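Local structure of predicted ATPase involved in replication control, Cdc46/Mcm family (Methanopyrus kandleri AV19, 3F8T) at residues T416-A419 against R420-L423; L81-L84 against V85-V88; E192-E195 against F196-A200. The protein probably acts as an MCM-family ATPase in DNA replication, binding ATP and single-stranded DNA and perhaps unwinding duplexes. The protein carries 2 engineered substitutions. All coordinates share one frame; numbering follows the deposited sequence.

Interaction 1: T416-A419 against R420-L423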
loop_
_atom_site.group_PDB
_atom_site.type_symbol
_atom_site.label_atom_id
_atom_site.label_comp_id
_atom_site.label_asym_id
_atom_site.label_seq_id
_atom_site.Cartn_x
_atom_site.Cartn_y
_atom_site.Cartn_z
ATOM N N THR A 416 11.447 -6.985 23.545
ATOM C CA THR A 416 12.548 -7.188 24.481
ATOM C C THR A 416 12.141 -8.279 25.462
ATOM O O THR A 416 10.954 -8.622 25.590
ATOM C CB THR A 416 12.935 -5.924 25.289
ATOM O OG1 THR A 416 11.897 -5.586 26.221
ATOM C CG2 THR A 416 13.244 -4.742 24.378
ATOM N N GLU A 417 13.143 -8.823 26.149
ATOM C CA GLU A 417 12.919 -9.853 27.144
ATOM C C GLU A 417 11.876 -9.402 28.166
ATOM O O GLU A 417 10.915 -10.125 28.422
ATOM C CB GLU A 417 14.247 -10.224 27.823
ATOM C CG GLU A 417 14.335 -11.670 28.198
ATOM C CD GLU A 417 13.252 -12.057 29.162
ATOM O OE1 GLU A 417 13.102 -11.341 30.180
ATOM O OE2 GLU A 417 12.543 -13.052 28.902
ATOM N N GLU A 418 12.054 -8.211 28.729
ATOM C CA GLU A 418 11.117 -7.690 29.724
ATOM C C GLU A 418 9.710 -7.400 29.176
ATOM O O GLU A 418 8.724 -7.511 29.914
ATOM C CB GLU A 418 11.687 -6.472 30.457
ATOM C CG GLU A 418 12.885 -6.814 31.379
ATOM C CD GLU A 418 12.619 -8.011 32.311
ATOM O OE1 GLU A 418 11.860 -7.861 33.302
ATOM O OE2 GLU A 418 13.177 -9.107 32.055
ATOM N N ALA A 419 9.626 -7.035 27.893
ATOM C CA ALA A 419 8.333 -6.843 27.226
ATOM C C ALA A 419 7.616 -8.179 27.053
ATOM O O ALA A 419 6.395 -8.264 27.210
ATOM C CB ALA A 419 8.519 -6.179 25.866
ATOM N N ARG A 420 8.378 -9.209 26.685
ATOM C CA ARG A 420 7.821 -10.555 26.544
ATOM C C ARG A 420 7.268 -11.036 27.877
ATOM O O ARG A 420 6.169 -11.598 27.934
ATOM C CB ARG A 420 8.859 -11.537 26.006
ATOM C CG ARG A 420 8.311 -12.944 25.877
ATOM C CD ARG A 420 9.283 -13.878 25.209
ATOM N NE ARG A 420 10.444 -14.209 26.033
ATOM C CZ ARG A 420 10.405 -14.848 27.203
ATOM N NH1 ARG A 420 9.252 -15.207 27.752
ATOM N NH2 ARG A 420 11.537 -15.107 27.843
ATOM N N LYS A 421 8.013 -10.785 28.952
ATOM C CA LYS A 421 7.543 -11.155 30.293
ATOM C C LYS A 421 6.286 -10.377 30.689
ATOM O O LYS A 421 5.341 -10.956 31.244
ATOM C CB LYS A 421 8.656 -11.000 31.334
ATOM C CG LYS A 421 9.702 -12.090 31.205
ATOM C CD LYS A 421 10.887 -11.864 32.134
ATOM C CE LYS A 421 11.754 -13.115 32.199
ATOM N NZ LYS A 421 13.206 -12.799 32.375
ATOM N N ARG A 422 6.272 -9.085 30.370
ATOM C CA ARG A 422 5.126 -8.224 30.645
ATOM C C ARG A 422 3.876 -8.736 29.913
ATOM O O ARG A 422 2.768 -8.737 30.465
ATOM C CB ARG A 422 5.446 -6.773 30.247
ATOM C CG ARG A 422 4.320 -5.783 30.509
ATOM C CD ARG A 422 4.247 -5.340 31.972
ATOM N NE ARG A 422 4.908 -4.048 32.121
ATOM C CZ ARG A 422 4.596 -3.127 33.028
ATOM N NH1 ARG A 422 3.615 -3.339 33.900
ATOM N NH2 ARG A 422 5.266 -1.982 33.052
ATOM N N LEU A 423 4.080 -9.193 28.681
ATOM C CA LEU A 423 2.994 -9.680 27.837
ATOM C C LEU A 423 2.451 -11.010 28.365
ATOM O O LEU A 423 1.238 -11.195 28.489
ATOM C CB LEU A 423 3.481 -9.838 26.397
ATOM C CG LEU A 423 2.538 -10.492 25.388
ATOM C CD1 LEU A 423 1.268 -9.694 25.207
ATOM C CD2 LEU A 423 3.248 -10.672 24.058
#
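E417 holds both R420 and K421, one carboxylate oxygen to each, in a salt-bridge network on the N-capped first turn of helix 417-439 in the AAA-lid region. E417 OE2 meets R420 NH2 at 2.5 Å, a short ion pair in which the carboxylate and guanidinium planes stand 72° apart, so the two groups do not form a flat two-pronged pair. The other oxygen, E417 OE1, accepts from K421 NZ at 2.6 Å, with the ammonium lying above the carboxylate plane. K421 gets there with CG anti to its carbonyl carbon (chi1 -73°), which turns the chain back toward the start of the helix; its CD and CE then pass alongside OE1 before NZ bends in. E418 OE2 is a second, long ionic partner of K421 NZ at 3.7 Å. This oxygen of E418, OE2, lies 2.9 Å from E417 OE1, and the lysine charge probably eases the repulsion between the two acids. R420 leaves the backbone with CG opposite N (chi1 179°) and bends at chi3, swinging its guanidinium back to E417, while NH1 forms a salt bridge with E424 one turn on. Behind these charged ends the helical i to i+4 hydrogen bonds begin: R420 N donates to T416 O and K421 N to E417 O. R422 N and L423 N continue them to the carbonyls of E418 and A419. Toward the neighbouring helices, A419 packs on V476 and L423 on L452 and V455, while R422 runs over P473 and V476 to a salt bridge with D477. T416 closes the helix start: its OG1 accepts from A419 N at 3.2 Å, the N-capping bond.

Interaction 2: L81-L84 against V85-V88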
loop_
_atom_site.group_PDB
_atom_site.type_symbol
_atom_site.label_atom_id
_atom_site.label_comp_id
_atom_site.label_asym_id
_atom_site.label_seq_id
_atom_site.Cartn_x
_atom_site.Cartn_y
_atom_site.Cartn_z
ATOM N N LEU A 81 18.676 4.519 -32.343
ATOM C CA LEU A 81 19.583 3.726 -31.521
ATOM C C LEU A 81 19.427 2.237 -31.803
ATOM O O LEU A 81 20.413 1.543 -31.977
ATOM C CB LEU A 81 19.393 4.058 -30.033
ATOM C CG LEU A 81 19.678 5.518 -29.657
ATOM C CD1 LEU A 81 19.556 5.750 -28.153
ATOM C CD2 LEU A 81 21.067 5.961 -30.164
ATOM N N ARG A 82 18.189 1.747 -31.883
ATOM C CA ARG A 82 17.971 0.348 -32.266
ATOM C C ARG A 82 18.654 0.011 -33.601
ATOM O O ARG A 82 19.281 -1.050 -33.744
ATOM C CB ARG A 82 16.477 0.012 -32.320
ATOM C CG ARG A 82 15.864 -0.293 -30.946
ATOM C CD ARG A 82 14.518 -1.014 -31.048
ATOM N NE ARG A 82 13.412 -0.064 -31.115
ATOM C CZ ARG A 82 12.784 0.298 -32.233
ATOM N NH1 ARG A 82 11.788 1.182 -32.182
ATOM N NH2 ARG A 82 13.137 -0.228 -33.403
ATOM N N GLU A 83 18.544 0.927 -34.565
ATOM C CA GLU A 83 19.179 0.759 -35.877
ATOM C C GLU A 83 20.710 0.684 -35.773
ATOM O O GLU A 83 21.333 -0.196 -36.367
ATOM C CB GLU A 83 18.713 1.860 -36.850
ATOM C CG GLU A 83 19.337 1.819 -38.244
ATOM C CD GLU A 83 19.184 0.473 -38.949
ATOM O OE1 GLU A 83 18.193 -0.254 -38.698
ATOM O OE2 GLU A 83 20.067 0.147 -39.764
ATOM N N LEU A 84 21.308 1.597 -35.013
ATOM C CA LEU A 84 22.745 1.531 -34.716
ATOM C C LEU A 84 23.162 0.187 -34.119
ATOM O O LEU A 84 24.174 -0.379 -34.523
ATOM C CB LEU A 84 23.167 2.656 -33.764
ATOM C CG LEU A 84 23.343 4.082 -34.288
ATOM C CD1 LEU A 84 23.616 5.015 -33.125
ATOM C CD2 LEU A 84 24.445 4.187 -35.331
ATOM N N VAL A 85 22.400 -0.324 -33.154
ATOM C CA VAL A 85 22.755 -1.611 -32.542
ATOM C C VAL A 85 22.493 -2.793 -33.485
ATOM O O VAL A 85 23.173 -3.817 -33.394
ATOM C CB VAL A 85 22.119 -1.835 -31.130
ATOM C CG1 VAL A 85 22.119 -0.545 -30.322
ATOM C CG2 VAL A 85 20.721 -2.407 -31.224
ATOM N N ARG A 86 21.520 -2.636 -34.386
ATOM C CA ARG A 86 21.186 -3.655 -35.388
ATOM C C ARG A 86 22.356 -3.866 -36.339
ATOM O O ARG A 86 22.622 -4.987 -36.762
ATOM C CB ARG A 86 19.923 -3.268 -36.176
ATOM C CG ARG A 86 19.302 -4.407 -36.984
ATOM C CD ARG A 86 18.174 -3.928 -37.888
ATOM N NE ARG A 86 16.927 -3.690 -37.156
ATOM C CZ ARG A 86 15.723 -3.583 -37.720
ATOM N NH1 ARG A 86 15.578 -3.689 -39.040
ATOM N NH2 ARG A 86 14.655 -3.365 -36.962
ATOM N N THR A 87 23.054 -2.778 -36.659
ATOM C CA THR A 87 24.268 -2.827 -37.472
ATOM C C THR A 87 25.368 -3.649 -36.790
ATOM O O THR A 87 26.030 -4.461 -37.433
ATOM C CB THR A 87 24.783 -1.405 -37.773
ATOM O OG1 THR A 87 23.692 -0.586 -38.207
ATOM C CG2 THR A 87 25.840 -1.428 -38.859
ATOM N N VAL A 88 25.545 -3.445 -35.486
ATOM C CA VAL A 88 26.571 -4.154 -34.708
ATOM C C VAL A 88 26.160 -5.604 -34.425
ATOM O O VAL A 88 27.004 -6.502 -34.405
ATOM C CB VAL A 88 26.910 -3.402 -33.380
ATOM C CG1 VAL A 88 27.981 -4.136 -32.575
ATOM C CG2 VAL A 88 27.362 -1.976 -33.671
#
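V85 lies against the preceding turn with both methyls on backbone carbonyls: CG1 is 3.2 Å from L81 O and CG2 is 3.2 Å from R82 O. Its chi1 of -39° sets CG1 anti to the carbonyl carbon and puts CG2 between the backbone N and C, the crowded position for a helical valine. Its N donates to L81 O at 3.0 Å, and the side chain also packs on P94. With an alanine here both methyls are gone, and a gap would probably open between this turn and P94. E83 contributes mainly through its carbonyl, whose O takes two bonds from T87, from OG1 at 3.0 Å and from N at 3.1 Å, reaching the oxygen from opposite faces of its plane. The hydroxyl bond helps to fix the rotation of the T87 side chain, while both bonds tie T87 to one carbonyl. The E83 carboxylate crosses R86: OE1 lies over one face of the guanidinium, 4.0 Å from NE, a long pairing of charges to which no N-H points. R25 offers the other oxygen a weak ion pair. L84 turns its side chain to I19 and V22 of helix 19-25 and to V37 of helix 30-37, while L84 O receives only a weak bond, 3.5 Å long, from V88 N. R82, whose guanidinium pairs with E78, takes the bond of R86 N at its carbonyl O. A threonine hydroxyl bonded back to the carbonyl four residues earlier is a common feature of alpha-helices, here in the C-terminal turns of helix 74-88 in the N-terminal MCM domain.

Interaction 3: E192-E195 against F196-A200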
loop_
_atom_site.group_PDB
_atom_site.type_symbol
_atom_site.label_atom_id
_atom_site.label_comp_id
_atom_site.label_asym_id
_atom_site.label_seq_id
_atom_site.Cartn_x
_atom_site.Cartn_y
_atom_site.Cartn_z
ATOM N N GLU A 192 12.892 18.378 8.764
ATOM C CA GLU A 192 11.745 17.483 8.941
ATOM C C GLU A 192 12.110 16.297 9.838
ATOM O O GLU A 192 11.349 15.926 10.723
ATOM C CB GLU A 192 11.197 17.000 7.606
ATOM C CG GLU A 192 9.820 16.365 7.760
ATOM C CD GLU A 192 9.250 15.806 6.482
ATOM O OE1 GLU A 192 10.008 15.554 5.514
ATOM O OE2 GLU A 192 8.021 15.591 6.464
ATOM N N LEU A 193 13.283 15.711 9.616
ATOM C CA LEU A 193 13.782 14.665 10.509
ATOM C C LEU A 193 13.771 15.123 11.974
ATOM O O LEU A 193 13.400 14.362 12.878
ATOM C CB LEU A 193 15.181 14.219 10.071
ATOM C CG LEU A 193 15.704 12.882 10.573
ATOM C CD1 LEU A 193 14.727 11.725 10.286
ATOM C CD2 LEU A 193 17.072 12.615 9.946
ATOM N N GLU A 194 14.154 16.382 12.200
ATOM C CA GLU A 194 14.088 16.987 13.526
ATOM C C GLU A 194 12.653 17.048 14.074
ATOM O O GLU A 194 12.432 16.712 15.234
ATOM C CB GLU A 194 14.760 18.378 13.529
ATOM C CG GLU A 194 14.851 19.082 14.902
ATOM C CD GLU A 194 15.404 18.206 16.046
ATOM O OE1 GLU A 194 16.355 17.414 15.832
ATOM O OE2 GLU A 194 14.877 18.322 17.179
ATOM N N GLU A 195 11.689 17.456 13.241
ATOM C CA GLU A 195 10.273 17.454 13.646
ATOM C C GLU A 195 9.846 16.046 14.046
ATOM O O GLU A 195 9.182 15.860 15.062
ATOM C CB GLU A 195 9.346 17.924 12.522
ATOM C CG GLU A 195 9.534 19.346 12.021
ATOM C CD GLU A 195 8.409 19.741 11.057
ATOM O OE1 GLU A 195 7.289 20.061 11.523
ATOM O OE2 GLU A 195 8.638 19.701 9.831
ATOM N N PHE A 196 10.226 15.065 13.228
ATOM C CA PHE A 196 9.912 13.649 13.485
ATOM C C PHE A 196 10.453 13.224 14.842
ATOM O O PHE A 196 9.733 12.643 15.647
ATOM C CB PHE A 196 10.506 12.753 12.386
ATOM C CG PHE A 196 9.789 12.814 11.048
ATOM C CD1 PHE A 196 8.715 13.674 10.814
ATOM C CD2 PHE A 196 10.233 12.007 10.000
ATOM C CE1 PHE A 196 8.087 13.701 9.576
ATOM C CE2 PHE A 196 9.630 12.038 8.747
ATOM C CZ PHE A 196 8.551 12.885 8.528
ATOM N N ARG A 197 11.727 13.523 15.109
ATOM C CA ARG A 197 12.325 13.123 16.378
ATOM C C ARG A 197 11.616 13.768 17.560
ATOM O O ARG A 197 11.384 13.111 18.569
ATOM C CB ARG A 197 13.832 13.394 16.424
ATOM C CG ARG A 197 14.505 12.896 17.714
ATOM C CD ARG A 197 14.248 11.391 17.977
ATOM N NE ARG A 197 14.596 10.532 16.840
ATOM C CZ ARG A 197 14.256 9.246 16.745
ATOM N NH1 ARG A 197 13.559 8.676 17.718
ATOM N NH2 ARG A 197 14.608 8.531 15.680
ATOM N N GLU A 198 11.241 15.040 17.417
ATOM C CA GLU A 198 10.471 15.724 18.455
ATOM C C GLU A 198 9.113 15.075 18.694
ATOM O O GLU A 198 8.710 14.892 19.840
ATOM C CB GLU A 198 10.311 17.206 18.122
ATOM C CG GLU A 198 11.605 18.001 18.360
ATOM C CD GLU A 198 11.527 19.403 17.798
ATOM O OE1 GLU A 198 10.448 20.023 17.907
ATOM O OE2 GLU A 198 12.544 19.880 17.249
ATOM N N LEU A 199 8.425 14.712 17.616
ATOM C CA LEU A 199 7.127 14.038 17.741
ATOM C C LEU A 199 7.298 12.709 18.480
ATOM O O LEU A 199 6.589 12.442 19.456
ATOM C CB LEU A 199 6.465 13.850 16.361
ATOM C CG LEU A 199 5.038 13.286 16.268
ATOM C CD1 LEU A 199 4.097 13.966 17.252
ATOM C CD2 LEU A 199 4.500 13.406 14.838
ATOM N N ALA A 200 8.261 11.900 18.044
ATOM C CA ALA A 200 8.586 10.623 18.710
ATOM C C ALA A 200 8.835 10.723 20.219
ATOM O O ALA A 200 8.395 9.865 20.988
ATOM C CB ALA A 200 9.769 9.963 18.032
#
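F196 N donates to E192 O at 2.9 Å and 167°, the straightest of four i to i+4 bonds that make this run a regular part of helix 190-201, in the family's P-loop region. R197 N, E198 N and L199 N repeat the pattern to the carbonyls of L193, E194 and E195. E194 OE2 and E198 OE2 stand 2.8 Å apart; two acceptors so close would probably raise the affinity of one for a proton. E194 enters this pair with CG opposite its backbone N (chi1 -176°) and a bend at chi2 that carries the carboxylate forward along the helix. E192 has a mate elsewhere, its OE2 forming a salt bridge with R401. On the buried side F196 lies beside that glutamate, with the carbonyl carbon of E192 over one face of the ring. The ring also meets that of Y405 in helix 396-409 and touches L398 and P188, while L199 and A200 rest on Y402 of the same helix. The E192 carboxylate is turned 48° from the ring plane, its CG 3.7 Å from F196 CE1 and its OE2 3.4 Å from F196 CZ.

In the fold
All three are contacts between residues three or four apart within single helices, met along the chain in the order interaction 2, interaction 3, interaction 1, and none touches another. Interaction 2 belongs to the N-terminal region, on the other side of the chain's centre from interaction 1; their centres are 64 Å apart, and those of interactions 2 and 3 are 52 Å apart. Interactions 1 and 3 are closer, 27 Å between centres and about 15 Å between nearest atoms. Both lie on helices in the ATPase half: 192-200 packs on helix 396-409, whereas 416-423 packs on helices 449-465 and 473-489.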